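Local coordinates for protein AgaA (Rhizobium radiobacter, PDB 6HLX) that binds agropinic acid as a periplasmic solute-binding protein of an ABC transporter, and so serves the import of this opine into the bacterium, at residues Lys398-Arg401 with Pro406-Asn409; Arg99-Ser104 with Leu389-Tyr394; Ala153-Val156 with Lys162-Gly165; Ile32-Val37 with Ser479-Lys484. All blocks are in the same frame, centred on the assembly; numbering follows the deposited sequence.

Contact 1: residues Lys398-Arg401 with Pro406-Asn409; sequences KLVR and PYFN. With SO4 (sulfate ion), chain U.
V400 presses its CG2 methyl against the outer end of the Y407 ring, 3.5 Å from CZ of Y407, and this is the tight part of the contact. The methyl meets the ring at an oblique angle and also touches CB of P406, so it is held between a tyrosine and a proline. With CG1 anti to the backbone N (chi1 176°), V400 turns its other branch, CG2, to these two neighbours; a beta-branched residue suits the place because one methyl can pack against both rings while the other turns elsewhere. Beside it, CB of L399 lies 4.0 Å from CD1 of Y407. One hydrogen bond ties the backbones: Y407 N donates to L399 O at 3.0 Å and is almost straight (175°), while CA of P406 adds a CH...O contact to the same oxygen.

Packing thins toward the tip of L399, whose CD2 comes no nearer than 3.9 Å to F408 O, and toward the exposed N409. A sulfate ion, probably from the crystallisation liquor, takes hydrogen bonds from L399 N to its O4 (2.9 Å) and from V400 N to its O2 (3.1 Å), so successive amides grip the anion.

The two segments belong to one loop between helices 388-393 and 411-422. R401 anchors it by donating to N391 O in the first of these helices and to Y394 O just beyond it, the side chain of K398 touches R99 of helix 99-102, and P406 pairs through its backbone with T247, just beyond strand 240-245.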
loop_
_atom_site.group_PDB
_atom_site.type_symbol
_atom_site.label_atom_id
_atom_site.label_comp_id
_atom_site.label_asym_id
_atom_site.label_seq_id
_atom_site.Cartn_x
_atom_site.Cartn_y
_atom_site.Cartn_z
ATOM N N LYS A 398 -9.427 -11.423 10.582
ATOM C CA LYS A 398 -9.814 -10.782 9.314
ATOM C C LYS A 398 -9.120 -11.525 8.167
ATOM O O LYS A 398 -7.926 -11.315 7.913
ATOM C CB LYS A 398 -9.447 -9.284 9.367
ATOM C CG LYS A 398 -10.055 -8.505 8.191
ATOM C CD LYS A 398 -9.658 -7.027 8.189
ATOM C CE LYS A 398 -10.096 -6.318 6.915
ATOM N NZ LYS A 398 -11.573 -6.190 6.832
ATOM N N LEU A 399 -9.849 -12.465 7.555
ATOM C CA LEU A 399 -9.275 -13.357 6.530
ATOM C C LEU A 399 -9.356 -12.841 5.106
ATOM O O LEU A 399 -8.825 -13.484 4.204
ATOM C CB LEU A 399 -9.897 -14.766 6.626
ATOM C CG LEU A 399 -9.497 -15.568 7.882
ATOM C CD1 LEU A 399 -10.321 -16.872 8.005
ATOM C CD2 LEU A 399 -7.985 -15.867 7.883
ATOM N N VAL A 400 -9.997 -11.691 4.900
ATOM C CA VAL A 400 -10.090 -11.062 3.576
ATOM C C VAL A 400 -9.475 -9.681 3.742
ATOM O O VAL A 400 -10.035 -8.835 4.420
ATOM C CB VAL A 400 -11.532 -11.013 3.011
ATOM C CG1 VAL A 400 -11.568 -10.247 1.685
ATOM C CG2 VAL A 400 -12.090 -12.435 2.835
ATOM N N ARG A 401 -8.290 -9.493 3.185
ATOM C CA ARG A 401 -7.548 -8.236 3.327
ATOM C C ARG A 401 -7.125 -7.699 1.963
ATOM O O ARG A 401 -7.174 -8.423 0.968
ATOM C CB ARG A 401 -6.324 -8.429 4.253
ATOM C CG ARG A 401 -6.694 -9.045 5.614
ATOM C CD ARG A 401 -5.537 -9.112 6.606
ATOM N NE ARG A 401 -4.420 -9.939 6.151
ATOM C CZ ARG A 401 -4.249 -11.223 6.474
ATOM N NH1 ARG A 401 -3.162 -11.872 6.077
ATOM N NH2 ARG A 401 -5.170 -11.867 7.189
ATOM N N PRO A 406 -7.505 -14.525 0.089
ATOM C CA PRO A 406 -8.661 -14.730 0.968
ATOM C C PRO A 406 -8.799 -16.133 1.555
ATOM O O PRO A 406 -8.688 -17.143 0.842
ATOM C CB PRO A 406 -9.855 -14.342 0.087
ATOM C CG PRO A 406 -9.307 -13.236 -0.782
ATOM C CD PRO A 406 -7.857 -13.645 -1.052
ATOM N N TYR A 407 -8.961 -16.182 2.895
ATOM C CA TYR A 407 -9.198 -17.378 3.712
ATOM C C TYR A 407 -7.995 -18.314 3.874
ATOM O O TYR A 407 -8.122 -19.323 4.571
ATOM C CB TYR A 407 -10.448 -18.168 3.243
ATOM C CG TYR A 407 -11.651 -17.261 3.093
ATOM C CD1 TYR A 407 -12.344 -16.798 4.212
ATOM C CD2 TYR A 407 -12.027 -16.771 1.846
ATOM C CE1 TYR A 407 -13.407 -15.899 4.088
ATOM C CE2 TYR A 407 -13.098 -15.886 1.708
ATOM C CZ TYR A 407 -13.789 -15.461 2.833
ATOM O OH TYR A 407 -14.841 -14.589 2.703
ATOM N N PHE A 408 -6.815 -17.950 3.335
ATOM C CA PHE A 408 -5.617 -18.744 3.587
ATOM C C PHE A 408 -5.293 -18.641 5.092
ATOM O O PHE A 408 -5.274 -17.539 5.654
ATOM C CB PHE A 408 -4.420 -18.232 2.767
ATOM C CG PHE A 408 -3.140 -18.987 3.084
ATOM C CD1 PHE A 408 -2.949 -20.287 2.626
ATOM C CD2 PHE A 408 -2.135 -18.398 3.850
ATOM C CE1 PHE A 408 -1.776 -20.991 2.938
ATOM C CE2 PHE A 408 -0.960 -19.092 4.155
ATOM C CZ PHE A 408 -0.785 -20.387 3.700
ATOM N N ASN A 409 -5.017 -19.785 5.714
ATOM C CA ASN A 409 -4.714 -19.847 7.141
ATOM C C ASN A 409 -3.902 -21.111 7.399
ATOM O O ASN A 409 -4.448 -22.209 7.344
ATOM C CB ASN A 409 -6.045 -19.856 7.936
ATOM C CG ASN A 409 -5.955 -19.679 9.435
ATOM O OD1 ASN A 409 -4.936 -19.275 9.991
ATOM N ND2 ASN A 409 -7.053 -19.957 10.123
HETATM S S SO4 U . -13.396 -11.783 7.069
HETATM O O1 SO4 U . -14.386 -12.131 6.009
HETATM O O2 SO4 U . -12.437 -10.816 6.545
HETATM O O3 SO4 U . -14.111 -11.171 8.195
HETATM O O4 SO4 U . -12.747 -13.013 7.512
#

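Contact 2: residues Arg99-Ser104 with Leu389-Tyr394; sequences RNELSS and LSNYYY
The Y394 ring receives the amide of N100 at its edge, near the ring plane: ND2 of N100 stands 4.2 Å from CD2 of Y394, and the amide and ring planes are 61° apart. The second pair of flat groups, the E101 carboxylate and the N391 amide, is almost perpendicular (86°). Here two acceptors meet, E101 OE1 and N391 OD1 being 2.9 Å apart, a close approach without a hydrogen bond between them. The bend of E101 at chi2 (74°) carries its carboxylate to this spot.

A water lies beside the two acceptors and joins the helices. It donates to E101 OE1 at 2.7 Å and to S390 O at 3.0 Å, and accepts from N100 ND2 at 2.9 Å; its bond to OE1 may ease the close approach of the two oxygens. Asparagine suits position 100 because its amide can donate to the water and to G395 O while OD1 accepts from K398 N. The tyrosine at 394 combines a ring beside that amide with a hydroxyl bonded to D418.

Helix 99-102 thus meets the C-terminal end of helix 388-393. Y130 of helix 127-131 touches both E101 and N391, and helix 411-422 packs against S390, Y393 and Y394.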
loop_
_atom_site.group_PDB
_atom_site.type_symbol
_atom_site.label_atom_id
_atom_site.label_comp_id
_atom_site.label_asym_id
_atom_site.label_seq_id
_atom_site.Cartn_x
_atom_site.Cartn_y
_atom_site.Cartn_z
ATOM N N ARG A 99 -7.172 -3.719 10.314
ATOM C CA ARG A 99 -7.634 -4.175 11.634
ATOM C C ARG A 99 -6.816 -5.412 12.115
ATOM O O ARG A 99 -6.451 -5.488 13.285
ATOM C CB ARG A 99 -9.136 -4.544 11.574
ATOM C CG ARG A 99 -9.629 -5.263 12.838
ATOM C CD ARG A 99 -11.133 -5.315 12.929
ATOM N NE ARG A 99 -11.760 -5.981 11.781
ATOM C CZ ARG A 99 -12.049 -7.285 11.720
ATOM N NH1 ARG A 99 -11.733 -8.091 12.726
ATOM N NH2 ARG A 99 -12.664 -7.786 10.655
ATOM N N ASN A 100 -6.536 -6.367 11.222
ATOM C CA ASN A 100 -5.817 -7.585 11.644
ATOM C C ASN A 100 -4.459 -7.258 12.281
ATOM O O ASN A 100 -4.073 -7.868 13.292
ATOM C CB ASN A 100 -5.591 -8.519 10.452
ATOM C CG ASN A 100 -5.871 -9.973 10.750
ATOM O OD1 ASN A 100 -6.813 -10.309 11.475
ATOM N ND2 ASN A 100 -5.070 -10.879 10.175
ATOM N N GLU A 101 -3.747 -6.299 11.672
ATOM C CA GLU A 101 -2.381 -5.933 12.077
ATOM C C GLU A 101 -2.341 -5.117 13.354
ATOM O O GLU A 101 -1.360 -5.193 14.098
ATOM C CB GLU A 101 -1.650 -5.247 10.915
ATOM C CG GLU A 101 -1.475 -6.162 9.699
ATOM C CD GLU A 101 -2.716 -6.437 8.863
ATOM O OE1 GLU A 101 -2.764 -7.472 8.161
ATOM O OE2 GLU A 101 -3.662 -5.627 8.942
ATOM N N LEU A 102 -3.406 -4.352 13.633
ATOM C CA LEU A 102 -3.437 -3.562 14.866
ATOM C C LEU A 102 -4.203 -4.291 15.981
ATOM O O LEU A 102 -4.184 -3.811 17.115
ATOM C CB LEU A 102 -4.066 -2.174 14.612
ATOM C CG LEU A 102 -3.136 -1.122 14.011
ATOM C CD1 LEU A 102 -2.988 -1.311 12.504
ATOM C CD2 LEU A 102 -3.684 0.267 14.262
ATOM N N SER A 103 -4.838 -5.475 15.674
ATOM C CA SER A 103 -5.732 -6.205 16.594
ATOM C C SER A 103 -5.091 -6.697 17.899
ATOM O O SER A 103 -5.824 -7.021 18.840
ATOM C CB SER A 103 -6.429 -7.380 15.894
ATOM O OG SER A 103 -5.480 -8.378 15.555
ATOM N N SER A 104 -3.752 -6.712 17.982
ATOM C CA SER A 104 -3.070 -7.096 19.224
ATOM C C SER A 104 -3.216 -6.015 20.306
ATOM O O SER A 104 -2.931 -6.300 21.458
ATOM C CB SER A 104 -1.607 -7.417 18.969
ATOM O OG SER A 104 -0.971 -6.323 18.337
ATOM N N LEU A 389 5.207 -9.093 6.135
ATOM C CA LEU A 389 4.745 -10.415 5.706
ATOM C C LEU A 389 3.428 -10.845 6.350
ATOM O O LEU A 389 2.663 -11.581 5.714
ATOM C CB LEU A 389 5.845 -11.460 5.966
ATOM C CG LEU A 389 7.115 -11.273 5.111
ATOM C CD1 LEU A 389 8.324 -12.045 5.719
ATOM C CD2 LEU A 389 6.845 -11.692 3.639
ATOM N N SER A 390 3.171 -10.447 7.627
ATOM C CA SER A 390 1.929 -10.893 8.296
ATOM C C SER A 390 0.696 -10.403 7.550
ATOM O O SER A 390 -0.290 -11.125 7.439
ATOM C CB SER A 390 1.860 -10.388 9.729
ATOM O OG SER A 390 2.623 -11.224 10.578
ATOM N N ASN A 391 0.769 -9.172 7.028
ATOM C CA ASN A 391 -0.332 -8.573 6.294
ATOM C C ASN A 391 -0.706 -9.418 5.052
ATOM O O ASN A 391 -1.883 -9.515 4.706
ATOM C CB ASN A 391 0.023 -7.140 5.927
ATOM C CG ASN A 391 -1.040 -6.415 5.145
ATOM O OD1 ASN A 391 -2.255 -6.422 5.483
ATOM N ND2 ASN A 391 -0.606 -5.790 4.074
ATOM N N TYR A 392 0.301 -10.081 4.438
ATOM C CA TYR A 392 0.126 -10.951 3.273
ATOM C C TYR A 392 -0.224 -12.399 3.619
ATOM O O TYR A 392 -0.986 -13.029 2.889
ATOM C CB TYR A 392 1.437 -10.946 2.435
ATOM C CG TYR A 392 1.560 -9.697 1.595
ATOM C CD1 TYR A 392 1.925 -8.475 2.169
ATOM C CD2 TYR A 392 1.295 -9.727 0.233
ATOM C CE1 TYR A 392 1.955 -7.304 1.411
ATOM C CE2 TYR A 392 1.342 -8.564 -0.539
ATOM C CZ TYR A 392 1.681 -7.358 0.056
ATOM O OH TYR A 392 1.653 -6.214 -0.702
ATOM N N TYR A 393 0.394 -12.957 4.682
ATOM C CA TYR A 393 0.344 -14.401 4.975
ATOM C C TYR A 393 -0.437 -14.874 6.184
ATOM O O TYR A 393 -0.796 -16.055 6.231
ATOM C CB TYR A 393 1.791 -14.918 5.130
ATOM C CG TYR A 393 2.533 -14.991 3.811
ATOM C CD1 TYR A 393 3.191 -13.875 3.298
ATOM C CD2 TYR A 393 2.576 -16.175 3.075
ATOM C CE1 TYR A 393 3.847 -13.922 2.068
ATOM C CE2 TYR A 393 3.251 -16.242 1.856
ATOM C CZ TYR A 393 3.869 -15.106 1.349
ATOM O OH TYR A 393 4.532 -15.157 0.144
ATOM N N TYR A 394 -0.604 -14.025 7.209
ATOM C CA TYR A 394 -1.234 -14.475 8.454
ATOM C C TYR A 394 -2.709 -14.841 8.257
ATOM O O TYR A 394 -3.368 -14.300 7.375
ATOM C CB TYR A 394 -1.139 -13.358 9.506
ATOM C CG TYR A 394 -1.246 -13.871 10.927
ATOM C CD1 TYR A 394 -0.161 -14.477 11.552
ATOM C CD2 TYR A 394 -2.443 -13.792 11.630
ATOM C CE1 TYR A 394 -0.256 -14.971 12.850
ATOM C CE2 TYR A 394 -2.552 -14.290 12.931
ATOM C CZ TYR A 394 -1.440 -14.842 13.551
ATOM O OH TYR A 394 -1.517 -15.322 14.839
HETATM O O HOH W 1 -2.473 -9.936 9.158
#

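Contact 3: residues Ala153-Val156 with Lys162-Gly165. With SO4 (sulfate ion), chain V.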
loop_
_atom_site.group_PDB
_atom_site.type_symbol
_atom_site.label_atom_id
_atom_site.label_comp_id
_atom_site.label_asym_id
_atom_site.label_seq_id
_atom_site.Cartn_x
_atom_site.Cartn_y
_atom_site.Cartn_z
ATOM N N ALA A 153 -18.619 13.140 4.929
ATOM C CA ALA A 153 -18.357 14.334 5.756
ATOM C C ALA A 153 -16.973 14.916 5.414
ATOM O O ALA A 153 -16.060 14.147 5.118
ATOM C CB ALA A 153 -18.434 13.984 7.235
ATOM N N ALA A 154 -16.849 16.261 5.375
ATOM C CA ALA A 154 -15.581 16.924 5.032
ATOM C C ALA A 154 -14.489 16.545 6.056
ATOM O O ALA A 154 -14.709 16.662 7.263
ATOM C CB ALA A 154 -15.753 18.435 4.984
ATOM N N PRO A 155 -13.336 16.059 5.587
ATOM C CA PRO A 155 -12.290 15.618 6.534
ATOM C C PRO A 155 -11.743 16.710 7.451
ATOM O O PRO A 155 -11.580 17.879 7.049
ATOM C CB PRO A 155 -11.168 15.144 5.610
ATOM C CG PRO A 155 -11.856 14.747 4.353
ATOM C CD PRO A 155 -12.943 15.774 4.192
ATOM N N VAL A 156 -11.470 16.307 8.704
ATOM C CA VAL A 156 -10.815 17.159 9.705
ATOM C C VAL A 156 -9.615 16.356 10.211
ATOM O O VAL A 156 -9.791 15.243 10.704
ATOM C CB VAL A 156 -11.738 17.633 10.848
ATOM C CG1 VAL A 156 -10.922 18.338 11.941
ATOM C CG2 VAL A 156 -12.825 18.576 10.316
ATOM N N LYS A 162 -5.281 21.563 5.031
ATOM C CA LYS A 162 -6.684 21.426 5.437
ATOM C C LYS A 162 -7.482 21.106 4.196
ATOM O O LYS A 162 -7.204 21.657 3.129
ATOM C CB LYS A 162 -7.239 22.762 5.985
ATOM C CG LYS A 162 -6.459 23.409 7.117
ATOM C CD LYS A 162 -7.189 24.646 7.651
ATOM C CE LYS A 162 -7.039 25.878 6.784
ATOM N NZ LYS A 162 -7.616 27.070 7.460
ATOM N N PHE A 163 -8.516 20.275 4.332
ATOM C CA PHE A 163 -9.402 19.978 3.212
ATOM C C PHE A 163 -10.155 21.264 2.837
ATOM O O PHE A 163 -10.690 21.957 3.719
ATOM C CB PHE A 163 -10.402 18.897 3.628
ATOM C CG PHE A 163 -11.439 18.544 2.589
ATOM C CD1 PHE A 163 -11.171 17.587 1.613
ATOM C CD2 PHE A 163 -12.702 19.131 2.613
ATOM C CE1 PHE A 163 -12.163 17.212 0.679
ATOM C CE2 PHE A 163 -13.679 18.786 1.666
ATOM C CZ PHE A 163 -13.402 17.827 0.704
ATOM N N ALA A 164 -10.184 21.603 1.538
ATOM C CA ALA A 164 -10.892 22.822 1.134
ATOM C C ALA A 164 -12.113 22.534 0.263
ATOM O O ALA A 164 -13.118 23.241 0.380
ATOM C CB ALA A 164 -9.950 23.808 0.473
ATOM N N GLY A 165 -12.078 21.451 -0.499
ATOM C CA GLY A 165 -13.221 21.075 -1.327
ATOM C C GLY A 165 -12.930 19.898 -2.224
ATOM O O GLY A 165 -11.766 19.574 -2.482
HETATM S S SO4 V . -5.379 27.911 9.973
HETATM O O1 SO4 V . -4.798 27.753 8.607
HETATM O O2 SO4 V . -5.840 29.338 10.156
HETATM O O3 SO4 V . -4.377 27.641 11.025
HETATM O O4 SO4 V . -6.547 27.022 10.113
HETATM O O HOH W 2 -9.260 19.269 6.860
#
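Apolar contact dominates here, with CD of P155 over one face of F163. That carbon sits 3.5 Å from the centroid of the F163 ring and 12° off its normal, a CH-pi interaction; the CD hydrogens, next to the electron-withdrawing amide nitrogen, are relatively polarised and suit an aromatic face. G165 N lies over the opposite face, offset toward the rim. With CG anti to the backbone N (chi1 177°), F163 extends its ring beneath the proline. The small A154 adds its CB 3.9 Å from CD2 of F163, at an oblique angle.

F163 lies on strand 161-167, which pairs antiparallel with strand 171-176 at one border of the seven-stranded mixed sheet. A164 and G165 both face T173 there, forming a classic beta bulge, while the loop after helix 141-146 brings P155 to the strand.

Polar links between the backbones run through water: it donates to P155 O at 2.7 Å and accepts from F163 N at 2.8 Å. Ionic contact is confined to K162, a long chain that leads away from the loop and whose NZ donates to a sulfate ion, probably from the crystallisation liquor, at O4 (2.9 Å) and more weakly at O1; D178 N binds the same anion.

Contact 4: residues Ile32-Val37 with Ser479-Lys484; sequences IHRGLV and SIENTK
R34 and E481 cross obliquely, the carboxylate meeting the edge of the guanidinium near its plane, with the two groups' planes 72° apart. That steep angle rules out the flat two-pronged pairing in which both carboxylate oxygens face two N-H groups. A single link remains: NH2 of R34 is 3.1 Å from OE1 of E481, a salt bridge whose hydrogen bond is weak, bent to 143° at the hydrogen. The other oxygen, OE2 of E481, stands farther from NH2 of R34, at 3.7 Å.

Torsions bring the two groups together. R34 bends at chi2, which carries its end toward segment 479-484 and lets NH1 of R34 reach back to the carbonyl of its own neighbour, H33 O, at 2.8 Å. E481 holds CG between its backbone N and carbonyl carbon (chi1 69°), then runs straight out from a 3-10 turn. The turn is closed by S479 O, which accepts from N482 N at 3.0 Å and from T483 OG1, the two donors coming from opposite faces of the carbonyl plane.

Long, multi-dentate side chains suit this buried place because each has several partners to serve. NH1 of R34 also bonds to L30 O, near the end of helix 23-32; E481 OE1 accepts from the Y180 hydroxyl, and OE2 pairs with K182. With one arginine and one lysine near it, the carboxylate is probably kept ionised, and the charges are probably shared over several partners, of which the weak R34 bond is one.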
loop_
_atom_site.group_PDB
_atom_site.type_symbol
_atom_site.label_atom_id
_atom_site.label_comp_id
_atom_site.label_asym_id
_atom_site.label_seq_id
_atom_site.Cartn_x
_atom_site.Cartn_y
_atom_site.Cartn_z
ATOM N N ILE A 32 -3.383 15.810 4.401
ATOM C CA ILE A 32 -4.330 16.341 5.398
ATOM C C ILE A 32 -4.184 15.723 6.783
ATOM O O ILE A 32 -4.691 16.304 7.741
ATOM C CB ILE A 32 -5.759 16.049 4.838
ATOM C CG1 ILE A 32 -6.031 16.887 3.559
ATOM C CG2 ILE A 32 -6.899 16.221 5.883
ATOM C CD1 ILE A 32 -7.251 16.212 2.714
ATOM N N HIS A 33 -3.604 14.524 6.874
ATOM C CA HIS A 33 -3.597 13.799 8.143
ATOM C C HIS A 33 -2.225 13.441 8.659
ATOM O O HIS A 33 -1.288 13.315 7.881
ATOM C CB HIS A 33 -4.410 12.491 7.975
ATOM C CG HIS A 33 -5.883 12.706 7.774
ATOM N ND1 HIS A 33 -6.679 13.215 8.778
ATOM C CD2 HIS A 33 -6.658 12.418 6.699
ATOM C CE1 HIS A 33 -7.902 13.260 8.280
ATOM N NE2 HIS A 33 -7.936 12.777 7.027
ATOM N N ARG A 34 -2.154 13.135 9.973
ATOM C CA ARG A 34 -0.950 12.670 10.643
ATOM C C ARG A 34 -1.341 11.619 11.674
ATOM O O ARG A 34 -2.431 11.695 12.248
ATOM C CB ARG A 34 -0.233 13.852 11.346
ATOM C CG ARG A 34 0.573 14.766 10.400
ATOM C CD ARG A 34 1.743 14.010 9.781
ATOM N NE ARG A 34 2.525 14.783 8.807
ATOM C CZ ARG A 34 2.264 14.858 7.503
ATOM N NH1 ARG A 34 1.182 14.266 6.995
ATOM N NH2 ARG A 34 3.067 15.541 6.701
ATOM N N GLY A 35 -0.429 10.677 11.923
ATOM C CA GLY A 35 -0.593 9.682 12.982
ATOM C C GLY A 35 0.286 10.019 14.166
ATOM O O GLY A 35 0.886 11.103 14.217
ATOM N N LEU A 36 0.404 9.080 15.126
ATOM C CA LEU A 36 1.303 9.258 16.269
ATOM C C LEU A 36 2.728 9.383 15.723
ATOM O O LEU A 36 3.510 10.220 16.168
ATOM C CB LEU A 36 1.206 8.045 17.200
ATOM C CG LEU A 36 -0.107 7.947 17.970
ATOM C CD1 LEU A 36 -0.296 6.542 18.572
ATOM C CD2 LEU A 36 -0.220 9.074 19.005
ATOM N N VAL A 37 3.014 8.569 14.700
ATOM C CA VAL A 37 4.282 8.531 13.968
ATOM C C VAL A 37 3.963 8.393 12.477
ATOM O O VAL A 37 2.877 7.930 12.119
ATOM C CB VAL A 37 5.178 7.354 14.429
ATOM C CG1 VAL A 37 5.711 7.564 15.846
ATOM C CG2 VAL A 37 4.451 6.006 14.306
ATOM N N SER A 479 5.644 13.669 1.425
ATOM C CA SER A 479 6.686 14.638 1.089
ATOM C C SER A 479 6.133 15.979 0.534
ATOM O O SER A 479 6.911 16.917 0.331
ATOM C CB SER A 479 7.713 14.016 0.142
ATOM O OG SER A 479 7.215 13.950 -1.186
ATOM N N ILE A 480 4.795 16.072 0.296
ATOM C CA ILE A 480 4.211 17.339 -0.201
ATOM C C ILE A 480 4.457 18.495 0.794
ATOM O O ILE A 480 4.461 19.653 0.394
ATOM C CB ILE A 480 2.700 17.173 -0.555
ATOM C CG1 ILE A 480 2.181 18.311 -1.525
ATOM C CG2 ILE A 480 1.812 17.040 0.695
ATOM C CD1 ILE A 480 2.673 18.150 -3.009
ATOM N N GLU A 481 4.664 18.184 2.084
ATOM C CA GLU A 481 4.908 19.251 3.064
ATOM C C GLU A 481 6.265 19.941 2.861
ATOM O O GLU A 481 6.501 20.996 3.445
ATOM C CB GLU A 481 4.782 18.730 4.499
ATOM C CG GLU A 481 5.883 17.769 4.933
ATOM C CD GLU A 481 5.815 17.384 6.401
ATOM O OE1 GLU A 481 4.939 17.919 7.110
ATOM O OE2 GLU A 481 6.642 16.561 6.847
ATOM N N ASN A 482 7.175 19.304 2.104
ATOM C CA ASN A 482 8.516 19.844 1.825
ATOM C C ASN A 482 8.623 20.397 0.412
ATOM O O ASN A 482 9.680 20.895 0.022
ATOM C CB ASN A 482 9.529 18.708 1.923
ATOM C CG ASN A 482 9.561 18.032 3.269
ATOM O OD1 ASN A 482 9.424 18.676 4.317
ATOM N ND2 ASN A 482 9.766 16.725 3.255
ATOM N N THR A 483 7.586 20.181 -0.389
ATOM C CA THR A 483 7.602 20.551 -1.804
ATOM C C THR A 483 7.520 22.063 -1.990
ATOM O O THR A 483 6.783 22.733 -1.270
ATOM C CB THR A 483 6.511 19.772 -2.538
ATOM O OG1 THR A 483 6.702 18.365 -2.250
ATOM C CG2 THR A 483 6.537 20.013 -4.058
ATOM N N LYS A 484 8.277 22.580 -2.956
ATOM C CA LYS A 484 8.287 24.009 -3.311
ATOM C C LYS A 484 8.162 24.120 -4.822
ATOM O O LYS A 484 8.532 23.191 -5.543
ATOM C CB LYS A 484 9.605 24.675 -2.869
ATOM C CG LYS A 484 9.919 24.531 -1.382
ATOM C CD LYS A 484 11.148 25.332 -0.986
ATOM C CE LYS A 484 11.420 25.193 0.492
ATOM N NZ LYS A 484 12.406 26.203 0.986
#

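Overall arrangement
Contacts 2 and 4 are buried, contact 1 is partly so, and contact 3 lies at the surface. Chemistry does not simply follow depth: the two buried contacts are polar, one resting on a water between two short helices and the other on a salt bridge, whereas contacts 1 and 3 set apolar groups against aromatic rings, and each has a sulfate ion bound beside it. Contact 1 adds a direct backbone bond where contact 3 has a bridging water. R401 joins contact 1 to contact 2; H33 and I32 of contact 4 touch contact 3. Centres of contacts 1 and 4 lie about 32 Å apart, on opposite sides of the chain's centre, but contacts 2 and 4 approach within about 8 Å at their nearest atoms.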